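Local coordinates for probable cell division protein WhiA (Thermotoga maritima, PDB 3HYI) that probably takes part in cell division and chromosome segregation, joining a degenerate homing-endonuclease domain to a DNA-binding helix-turn-helix domain, at residues A[9-17]-A[119-128]; A[244-255]-A[277-287]. All coordinates share one frame; numbering follows the deposited sequence.

In the fold
The two contacts follow one another along the chain and share no helix, strand or sheet. Contact 1, residues 9-17 with 119-128, sets the N-terminal helix 9-16 against the end of helix 108-122 and the edge strand 123-125 of a four-stranded antiparallel sheet, in the LAGLIDADG-like part. Contact 2, residues 244-255 with 277-287, crosses helices 246-257 and 274-288 in the C-terminal helix-turn-helix domain. Their centres lie about 64 Å apart and their nearest atoms about 40 Å apart, with the long helix 207-238 coming between them in sequence. Each contact therefore belongs to its own domain, in keeping with a two-part protein joined by a linker.

Contact 1: residues A[9-17]-A[119-128]; sequences FSEEIKEEL and FLSGGSMTNP
The Phe9 ring has Pro128 over one face, where Pro128 CD stands 3.8 Å from the ring centroid in a CH-pi contact, and Asn127 CA lies on that face too. At its edge, in the ring plane, comes the sulfur of Met125, a Met-aromatic contact with Met125 SD 3.9 Å from Phe9 CE2. The extended Met125 chain also brings this sulfur against Ile13 CD1. The second ring, Phe119, carries the aliphatic chain of Lys14 over one face, Lys14 CE being the atom above it, while Ile13 CG2 and Leu17 CD1 approach obliquely.

Lys14 runs fully extended beyond CG, sliding past Leu120 CD2 to deliver its ammonium to the end of helix 108-122. There Lys14 NZ bonds Gly123 O at 2.7 Å and Leu120 O at 2.9 Å, standing 46° out of the carbonyl plane of Leu120, and makes a weak third bond to Phe119 O. A positive charge beside the carbonyls of Phe119 and Leu120 at the helix end, and of Gly123 just beyond it, is probably stabilised by the helix dipole. A methionine in place of Lys14 would probably leave the carbonyls of Leu120 and Gly123 without this shared donor and the helix end without its counter-charge.

Nearer the N-terminus, Met125 N donates to Ser10 OG over 3.1 Å at 154°, and a water joins Ser10 N to Met125 O, 2.7 Å from the latter. Lys190 and Ile194 of helix 189-201 also touch the Phe9 side chain. The N-to-C directions of helix 9-16 and edge strand 123-125 are thus 117° apart, with 7.4 Å between axes, beside the helix-to-strand turn at Gly123 that leads into the antiparallel sheet of a LAGLIDADG-like fold.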
loop_
_atom_site.group_PDB
_atom_site.type_symbol
_atom_site.label_atom_id
_atom_site.label_comp_id
_atom_site.label_asym_id
_atom_site.label_seq_id
_atom_site.Cartn_x
_atom_site.Cartn_y
_atom_site.Cartn_z
ATOM N N PHE A 9 -0.369 5.882 12.369
ATOM C CA PHE A 9 -1.461 5.001 11.996
ATOM C C PHE A 9 -1.430 3.705 12.803
ATOM O O PHE A 9 -2.469 3.169 13.192
ATOM C CB PHE A 9 -1.338 4.678 10.513
ATOM C CG PHE A 9 -2.482 3.900 9.974
ATOM C CD1 PHE A 9 -3.613 4.551 9.510
ATOM C CD2 PHE A 9 -2.433 2.518 9.924
ATOM C CE1 PHE A 9 -4.677 3.837 9.007
ATOM C CE2 PHE A 9 -3.492 1.797 9.420
ATOM C CZ PHE A 9 -4.618 2.455 8.962
ATOM N N SER A 10 -0.216 3.213 13.030
ATOM C CA SER A 10 0.023 1.980 13.767
ATOM C C SER A 10 -0.467 2.062 15.208
ATOM O O SER A 10 -1.138 1.152 15.690
ATOM C CB SER A 10 1.520 1.660 13.761
ATOM O OG SER A 10 1.753 0.307 14.106
ATOM N N GLU A 11 -0.117 3.148 15.896
ATOM C CA GLU A 11 -0.547 3.350 17.283
ATOM C C GLU A 11 -2.065 3.514 17.380
ATOM O O GLU A 11 -2.667 3.095 18.364
ATOM C CB GLU A 11 0.165 4.558 17.903
ATOM C CG GLU A 11 -0.105 4.791 19.407
ATOM C CD GLU A 11 0.424 3.687 20.321
ATOM O OE1 GLU A 11 1.134 2.774 19.844
ATOM O OE2 GLU A 11 0.129 3.743 21.534
ATOM N N GLU A 12 -2.676 4.118 16.361
ATOM C CA GLU A 12 -4.137 4.241 16.297
ATOM C C GLU A 12 -4.829 2.876 16.239
ATOM O O GLU A 12 -5.873 2.678 16.863
ATOM C CB GLU A 12 -4.561 5.093 15.100
ATOM C CG GLU A 12 -4.364 6.578 15.308
ATOM C CD GLU A 12 -4.852 7.393 14.129
ATOM O OE1 GLU A 12 -5.735 8.250 14.328
ATOM O OE2 GLU A 12 -4.363 7.172 13.000
ATOM N N ILE A 13 -4.247 1.948 15.483
ATOM C CA ILE A 13 -4.708 0.559 15.464
ATOM C C ILE A 13 -4.551 -0.077 16.843
ATOM O O ILE A 13 -5.467 -0.727 17.339
ATOM C CB ILE A 13 -3.928 -0.280 14.425
ATOM C CG1 ILE A 13 -4.301 0.146 13.005
ATOM C CG2 ILE A 13 -4.207 -1.773 14.598
ATOM C CD1 ILE A 13 -3.183 -0.058 12.028
ATOM N N LYS A 14 -3.391 0.120 17.461
ATOM C CA LYS A 14 -3.107 -0.468 18.772
ATOM C C LYS A 14 -4.002 0.073 19.895
ATOM O O LYS A 14 -4.298 -0.646 20.847
ATOM C CB LYS A 14 -1.625 -0.300 19.123
ATOM C CG LYS A 14 -0.729 -1.163 18.258
ATOM C CD LYS A 14 0.732 -1.045 18.622
ATOM C CE LYS A 14 1.579 -1.901 17.694
ATOM N NZ LYS A 14 2.973 -2.057 18.171
ATOM N N GLU A 15 -4.437 1.328 19.775
ATOM C CA GLU A 15 -5.386 1.913 20.729
ATOM C C GLU A 15 -6.742 1.200 20.737
ATOM O O GLU A 15 -7.382 1.101 21.781
ATOM C CB GLU A 15 -5.595 3.401 20.438
ATOM C CG GLU A 15 -4.430 4.283 20.866
ATOM C CD GLU A 15 -4.583 5.718 20.416
ATOM O OE1 GLU A 15 -5.287 5.967 19.412
ATOM O OE2 GLU A 15 -3.992 6.606 21.068
ATOM N N GLU A 16 -7.177 0.713 19.575
ATOM C CA GLU A 16 -8.423 -0.060 19.477
ATOM C C GLU A 16 -8.365 -1.380 20.250
ATOM O O GLU A 16 -9.400 -1.924 20.631
ATOM C CB GLU A 16 -8.773 -0.364 18.012
ATOM C CG GLU A 16 -9.331 0.816 17.233
ATOM C CD GLU A 16 -10.075 0.396 15.969
ATOM O OE1 GLU A 16 -10.841 -0.591 16.014
ATOM O OE2 GLU A 16 -9.906 1.063 14.930
ATOM N N LEU A 17 -7.155 -1.891 20.470
ATOM C CA LEU A 17 -6.964 -3.201 21.089
ATOM C C LEU A 17 -6.810 -3.173 22.613
ATOM O O LEU A 17 -6.828 -4.225 23.248
ATOM C CB LEU A 17 -5.747 -3.882 20.466
ATOM C CG LEU A 17 -5.798 -4.056 18.944
ATOM C CD1 LEU A 17 -4.509 -4.688 18.435
ATOM C CD2 LEU A 17 -7.007 -4.890 18.534
ATOM N N PHE A 119 1.692 -8.608 18.173
ATOM C CA PHE A 119 1.518 -7.398 17.383
ATOM C C PHE A 119 1.606 -6.127 18.220
ATOM O O PHE A 119 2.279 -5.169 17.833
ATOM C CB PHE A 119 0.170 -7.437 16.661
ATOM C CG PHE A 119 -0.116 -6.206 15.855
ATOM C CD1 PHE A 119 -0.957 -5.218 16.347
ATOM C CD2 PHE A 119 0.470 -6.028 14.610
ATOM C CE1 PHE A 119 -1.221 -4.083 15.609
ATOM C CE2 PHE A 119 0.211 -4.887 13.862
ATOM C CZ PHE A 119 -0.636 -3.915 14.360
ATOM N N LEU A 120 0.906 -6.113 19.351
ATOM C CA LEU A 120 0.925 -4.957 20.245
ATOM C C LEU A 120 2.342 -4.641 20.711
ATOM O O LEU A 120 2.782 -3.493 20.641
ATOM C CB LEU A 120 0.015 -5.184 21.460
ATOM C CG LEU A 120 -1.477 -4.892 21.264
ATOM C CD1 LEU A 120 -2.267 -5.453 22.420
ATOM C CD2 LEU A 120 -1.744 -3.392 21.108
ATOM N N SER A 121 3.053 -5.667 21.168
ATOM C CA SER A 121 4.362 -5.485 21.793
ATOM C C SER A 121 5.477 -5.210 20.778
ATOM O O SER A 121 6.218 -4.235 20.919
ATOM C CB SER A 121 4.720 -6.708 22.654
ATOM O OG SER A 121 4.774 -7.898 21.885
ATOM N N GLY A 122 5.594 -6.066 19.764
ATOM C CA GLY A 122 6.699 -5.978 18.808
ATOM C C GLY A 122 6.317 -5.786 17.351
ATOM O O GLY A 122 7.190 -5.769 16.480
ATOM N N GLY A 123 5.024 -5.636 17.076
ATOM C CA GLY A 123 4.542 -5.497 15.704
ATOM C C GLY A 123 4.288 -4.057 15.305
ATOM O O GLY A 123 4.305 -3.158 16.138
ATOM N N SER A 124 4.066 -3.839 14.015
ATOM C CA SER A 124 3.653 -2.529 13.516
ATOM C C SER A 124 2.979 -2.655 12.162
ATOM O O SER A 124 3.046 -3.698 11.510
ATOM C CB SER A 124 4.840 -1.560 13.424
ATOM O OG SER A 124 5.840 -2.044 12.546
ATOM N N MET A 125 2.322 -1.578 11.755
ATOM C CA MET A 125 1.638 -1.535 10.478
ATOM C C MET A 125 1.814 -0.176 9.827
ATOM O O MET A 125 1.709 0.868 10.475
ATOM C CB MET A 125 0.150 -1.823 10.652
ATOM C CG MET A 125 -0.569 -2.054 9.339
ATOM S SD MET A 125 -2.350 -1.934 9.503
ATOM C CE MET A 125 -2.838 -1.933 7.782
ATOM N N THR A 126 2.063 -0.211 8.528
ATOM C CA THR A 126 2.246 0.988 7.745
ATOM C C THR A 126 0.902 1.605 7.376
ATOM O O THR A 126 -0.106 0.902 7.250
ATOM C CB THR A 126 3.019 0.674 6.459
ATOM O OG1 THR A 126 4.420 0.579 6.757
ATOM C CG2 THR A 126 2.804 1.768 5.447
ATOM N N ASN A 127 0.901 2.925 7.217
ATOM C CA ASN A 127 -0.231 3.634 6.640
ATOM C C ASN A 127 -0.461 3.126 5.209
ATOM O O ASN A 127 0.392 3.321 4.341
ATOM C CB ASN A 127 0.038 5.143 6.636
ATOM C CG ASN A 127 -1.219 5.970 6.402
ATOM O OD1 ASN A 127 -2.121 5.569 5.664
ATOM N ND2 ASN A 127 -1.276 7.140 7.030
ATOM N N PRO A 128 -1.615 2.477 4.958
ATOM C CA PRO A 128 -1.899 1.823 3.676
ATOM C C PRO A 128 -2.158 2.794 2.530
ATOM O O PRO A 128 -2.330 2.373 1.382
ATOM C CB PRO A 128 -3.153 1.008 3.974
ATOM C CG PRO A 128 -3.836 1.777 5.023
ATOM C CD PRO A 128 -2.752 2.344 5.885
HETATM O O HOH W 1 2.005 3.497 10.926
#

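Contact 2: residues A[244-255]-A[277-287]; sequences LPEDLRRVALVR and IYSKLKRIIKI
Ile277 opens the contact by laying CG1 against Val251 CG1, 4.0 Å away. One turn on, Lys280 presses its CD on Val251 CG2 at 3.6 Å, then bends at chi3 and chi4 (chi4 -62°) to return its ammonium to Asp247. Lys280 NZ meets the anti lone pair of Asp247 OD2 at 3.1 Å. Leu281 follows, its CG and CD2 both against Val251 CG1; with Ile277, Lys280 and Ile284 it walls the hole that takes Val251 as a knob.

This knobs-into-holes packing joins helices 246-255 and 277-287 at 95°, their axes 9.7 Å apart, within the C-terminal helix-turn-helix domain; residues 277-287 fall inside the predicted DNA-binding motif, and Leu270, in the loop before helix 274-288, also touches Val251.

Arg283 bends at chi3 (-84°) to bring its guanidinium across Leu248, the second knob, which sits among Lys280, Arg283, Ile284 and Ile287. Leu248 CD2 sits over one face of that guanidinium, 3.4 Å from Arg283 NH2, while Asp247 OD2 lies at its edge. Arg283 NH2 bonds Asp247 OD2 on the syn side at 2.8 Å, so one carboxylate oxygen is gripped by two cations. Ile284 points CD1 at Leu248 O, 3.5 Å off, and packs against Ala252 CB; Ile284 also touches Ile235 of helix 207-238. Last, Ile287 CD1 touches both Leu248 CD1 and Leu244 CD2, each at 3.9 Å.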
loop_
_atom_site.group_PDB
_atom_site.type_symbol
_atom_site.label_atom_id
_atom_site.label_comp_id
_atom_site.label_asym_id
_atom_site.label_seq_id
_atom_site.Cartn_x
_atom_site.Cartn_y
_atom_site.Cartn_z
ATOM N N LEU A 244 3.174 29.349 -51.048
ATOM C CA LEU A 244 3.059 29.460 -49.599
ATOM C C LEU A 244 4.371 30.003 -49.044
ATOM O O LEU A 244 5.411 29.882 -49.696
ATOM C CB LEU A 244 2.779 28.095 -48.964
ATOM C CG LEU A 244 1.371 27.525 -49.144
ATOM C CD1 LEU A 244 1.331 26.073 -48.702
ATOM C CD2 LEU A 244 0.354 28.350 -48.370
ATOM N N PRO A 245 4.333 30.601 -47.838
ATOM C CA PRO A 245 5.580 30.897 -47.132
ATOM C C PRO A 245 6.441 29.639 -47.010
ATOM O O PRO A 245 5.912 28.557 -46.732
ATOM C CB PRO A 245 5.106 31.360 -45.751
ATOM C CG PRO A 245 3.721 31.856 -45.967
ATOM C CD PRO A 245 3.147 31.035 -47.077
ATOM N N GLU A 246 7.747 29.792 -47.216
ATOM C CA GLU A 246 8.677 28.660 -47.300
ATOM C C GLU A 246 8.413 27.558 -46.273
ATOM O O GLU A 246 8.373 26.380 -46.624
ATOM C CB GLU A 246 10.121 29.150 -47.160
ATOM N N ASP A 247 8.221 27.945 -45.013
ATOM C CA ASP A 247 8.064 26.967 -43.926
ATOM C C ASP A 247 6.736 26.205 -43.982
ATOM O O ASP A 247 6.673 25.035 -43.602
ATOM C CB ASP A 247 8.249 27.629 -42.554
ATOM C CG ASP A 247 7.180 28.659 -42.243
ATOM O OD1 ASP A 247 6.774 29.412 -43.156
ATOM O OD2 ASP A 247 6.756 28.716 -41.071
ATOM N N LEU A 248 5.685 26.864 -44.462
ATOM C CA LEU A 248 4.403 26.199 -44.687
ATOM C C LEU A 248 4.451 25.308 -45.927
ATOM O O LEU A 248 3.767 24.287 -45.989
ATOM C CB LEU A 248 3.276 27.225 -44.832
ATOM C CG LEU A 248 2.987 28.116 -43.621
ATOM C CD1 LEU A 248 1.690 28.894 -43.847
ATOM C CD2 LEU A 248 2.907 27.313 -42.329
ATOM N N ARG A 249 5.256 25.700 -46.909
ATOM C CA ARG A 249 5.367 24.951 -48.155
ATOM C C ARG A 249 5.953 23.559 -47.940
ATOM O O ARG A 249 5.452 22.581 -48.493
ATOM C CB ARG A 249 6.219 25.716 -49.159
ATOM C CG ARG A 249 6.410 24.994 -50.476
ATOM C CD ARG A 249 7.250 25.823 -51.410
ATOM N NE ARG A 249 8.621 25.921 -50.918
ATOM C CZ ARG A 249 9.578 25.024 -51.149
ATOM N NH1 ARG A 249 9.337 23.945 -51.892
ATOM N NH2 ARG A 249 10.794 25.209 -50.641
ATOM N N ARG A 250 7.018 23.481 -47.144
ATOM C CA ARG A 250 7.668 22.207 -46.841
ATOM C C ARG A 250 6.760 21.285 -46.035
ATOM O O ARG A 250 6.766 20.070 -46.238
ATOM C CB ARG A 250 8.970 22.437 -46.072
ATOM C CG ARG A 250 10.031 23.170 -46.870
ATOM C CD ARG A 250 11.365 23.152 -46.143
ATOM N NE ARG A 250 11.375 24.053 -44.988
ATOM C CZ ARG A 250 11.537 25.375 -45.053
ATOM N NH1 ARG A 250 11.695 25.989 -46.226
ATOM N NH2 ARG A 250 11.534 26.098 -43.937
ATOM N N VAL A 251 5.990 21.871 -45.119
ATOM C CA VAL A 251 5.047 21.123 -44.287
ATOM C C VAL A 251 3.894 20.549 -45.118
ATOM O O VAL A 251 3.464 19.412 -44.890
ATOM C CB VAL A 251 4.490 22.009 -43.146
ATOM C CG1 VAL A 251 3.333 21.325 -42.426
ATOM C CG2 VAL A 251 5.603 22.359 -42.164
ATOM N N ALA A 252 3.406 21.336 -46.077
ATOM C CA ALA A 252 2.350 20.897 -46.993
ATOM C C ALA A 252 2.817 19.737 -47.865
ATOM O O ALA A 252 2.088 18.765 -48.047
ATOM C CB ALA A 252 1.886 22.057 -47.867
ATOM N N LEU A 253 4.035 19.844 -48.394
ATOM C CA LEU A 253 4.622 18.785 -49.218
ATOM C C LEU A 253 4.832 17.481 -48.443
ATOM O O LEU A 253 4.464 16.409 -48.918
ATOM C CB LEU A 253 5.958 19.245 -49.815
ATOM C CG LEU A 253 5.902 20.312 -50.912
ATOM C CD1 LEU A 253 7.309 20.698 -51.332
ATOM C CD2 LEU A 253 5.097 19.833 -52.109
ATOM N N VAL A 254 5.424 17.580 -47.257
ATOM C CA VAL A 254 5.708 16.404 -46.430
ATOM C C VAL A 254 4.429 15.663 -46.017
ATOM O O VAL A 254 4.388 14.434 -46.044
ATOM C CB VAL A 254 6.557 16.778 -45.181
ATOM C CG1 VAL A 254 6.441 15.724 -44.100
ATOM C CG2 VAL A 254 8.016 16.964 -45.576
ATOM N N ARG A 255 3.390 16.411 -45.648
ATOM C CA ARG A 255 2.083 15.820 -45.347
ATOM C C ARG A 255 1.510 15.096 -46.571
ATOM O O ARG A 255 1.036 13.967 -46.464
ATOM C CB ARG A 255 1.101 16.898 -44.877
ATOM C CG ARG A 255 -0.350 16.429 -44.686
ATOM C CD ARG A 255 -0.580 15.743 -43.343
ATOM N NE ARG A 255 -0.093 14.366 -43.303
ATOM C CZ ARG A 255 -0.169 13.563 -42.243
ATOM N NH1 ARG A 255 -0.706 13.977 -41.101
ATOM N NH2 ARG A 255 0.303 12.331 -42.326
ATOM N N ILE A 277 4.886 21.405 -35.990
ATOM C CA ILE A 277 4.339 21.005 -37.279
ATOM C C ILE A 277 2.816 21.115 -37.251
ATOM O O ILE A 277 2.178 21.351 -38.277
ATOM C CB ILE A 277 4.781 19.585 -37.708
ATOM C CG1 ILE A 277 4.791 19.491 -39.237
ATOM C CG2 ILE A 277 3.870 18.515 -37.127
ATOM C CD1 ILE A 277 5.581 18.324 -39.786
ATOM N N TYR A 278 2.246 20.974 -36.060
ATOM C CA TYR A 278 0.813 21.074 -35.894
ATOM C C TYR A 278 0.308 22.521 -36.011
ATOM O O TYR A 278 -0.751 22.757 -36.593
ATOM C CB TYR A 278 0.405 20.466 -34.560
ATOM C CG TYR A 278 -1.059 20.593 -34.319
ATOM C CD1 TYR A 278 -1.964 19.879 -35.095
ATOM C CD2 TYR A 278 -1.548 21.456 -33.350
ATOM C CE1 TYR A 278 -3.323 20.004 -34.897
ATOM C CE2 TYR A 278 -2.905 21.590 -33.138
ATOM C CZ TYR A 278 -3.789 20.862 -33.914
ATOM O OH TYR A 278 -5.141 20.992 -33.705
ATOM N N SER A 279 1.064 23.473 -35.458
ATOM C CA SER A 279 0.722 24.893 -35.562
ATOM C C SER A 279 0.751 25.339 -37.020
ATOM O O SER A 279 -0.090 26.123 -37.459
ATOM C CB SER A 279 1.697 25.746 -34.747
ATOM O OG SER A 279 1.664 25.389 -33.376
ATOM N N LYS A 280 1.732 24.833 -37.762
ATOM C CA LYS A 280 1.877 25.160 -39.176
ATOM C C LYS A 280 0.758 24.581 -40.026
ATOM O O LYS A 280 0.289 25.226 -40.967
ATOM C CB LYS A 280 3.221 24.665 -39.694
ATOM C CG LYS A 280 4.350 25.563 -39.293
ATOM C CD LYS A 280 5.679 24.951 -39.655
ATOM C CE LYS A 280 6.738 25.346 -38.653
ATOM N NZ LYS A 280 6.952 26.821 -38.635
ATOM N N LEU A 281 0.343 23.361 -39.698
ATOM C CA LEU A 281 -0.800 22.736 -40.352
ATOM C C LEU A 281 -2.094 23.513 -40.093
ATOM O O LEU A 281 -2.939 23.619 -40.982
ATOM C CB LEU A 281 -0.948 21.278 -39.904
ATOM C CG LEU A 281 0.048 20.312 -40.549
ATOM C CD1 LEU A 281 0.134 19.013 -39.761
ATOM C CD2 LEU A 281 -0.328 20.041 -42.007
ATOM N N LYS A 282 -2.242 24.057 -38.885
ATOM C CA LYS A 282 -3.405 24.890 -38.544
ATOM C C LYS A 282 -3.452 26.163 -39.394
ATOM O O LYS A 282 -4.521 26.580 -39.843
ATOM C CB LYS A 282 -3.395 25.257 -37.061
ATOM C CG LYS A 282 -3.572 24.072 -36.126
ATOM N N ARG A 283 -2.289 26.776 -39.610
ATOM C CA ARG A 283 -2.178 27.937 -40.495
ATOM C C ARG A 283 -2.558 27.597 -41.932
ATOM O O ARG A 283 -3.246 28.371 -42.600
ATOM C CB ARG A 283 -0.756 28.498 -40.481
ATOM C CG ARG A 283 -0.390 29.238 -39.207
ATOM C CD ARG A 283 0.716 30.252 -39.468
ATOM N NE ARG A 283 2.049 29.649 -39.425
ATOM C CZ ARG A 283 3.101 30.057 -40.137
ATOM N NH1 ARG A 283 3.008 31.064 -41.004
ATOM N NH2 ARG A 283 4.263 29.435 -39.996
ATOM N N ILE A 284 -2.088 26.445 -42.402
ATOM C CA ILE A 284 -2.387 25.975 -43.752
ATOM C C ILE A 284 -3.894 25.774 -43.932
ATOM O O ILE A 284 -4.461 26.168 -44.948
ATOM C CB ILE A 284 -1.617 24.671 -44.073
ATOM C CG1 ILE A 284 -0.132 24.976 -44.281
ATOM C CG2 ILE A 284 -2.187 23.992 -45.310
ATOM C CD1 ILE A 284 0.750 23.741 -44.322
ATOM N N ILE A 285 -4.533 25.171 -42.936
ATOM C CA ILE A 285 -5.987 24.990 -42.942
ATOM C C ILE A 285 -6.723 26.338 -42.940
ATOM O O ILE A 285 -7.711 26.509 -43.656
ATOM C CB ILE A 285 -6.445 24.124 -41.747
ATOM C CG1 ILE A 285 -5.999 22.673 -41.948
ATOM C CG2 ILE A 285 -7.961 24.178 -41.577
ATOM C CD1 ILE A 285 -6.178 21.804 -40.718
ATOM N N LYS A 286 -6.234 27.282 -42.138
ATOM C CA LYS A 286 -6.769 28.651 -42.108
ATOM C C LYS A 286 -6.692 29.310 -43.491
ATOM O O LYS A 286 -7.642 29.961 -43.926
ATOM C CB LYS A 286 -6.029 29.489 -41.049
ATOM C CG LYS A 286 -6.125 31.016 -41.190
ATOM C CD LYS A 286 -7.539 31.548 -40.988
ATOM C CE LYS A 286 -7.586 33.053 -41.225
ATOM N NZ LYS A 286 -8.927 33.645 -40.953
ATOM N N ILE A 287 -5.564 29.129 -44.176
ATOM C CA ILE A 287 -5.385 29.653 -45.535
ATOM C C ILE A 287 -6.333 28.990 -46.542
ATOM O O ILE A 287 -6.858 29.655 -47.432
ATOM C CB ILE A 287 -3.918 29.497 -46.012
ATOM C CG1 ILE A 287 -3.016 30.491 -45.272
ATOM C CG2 ILE A 287 -3.805 29.717 -47.515
ATOM C CD1 ILE A 287 -1.537 30.269 -45.504
#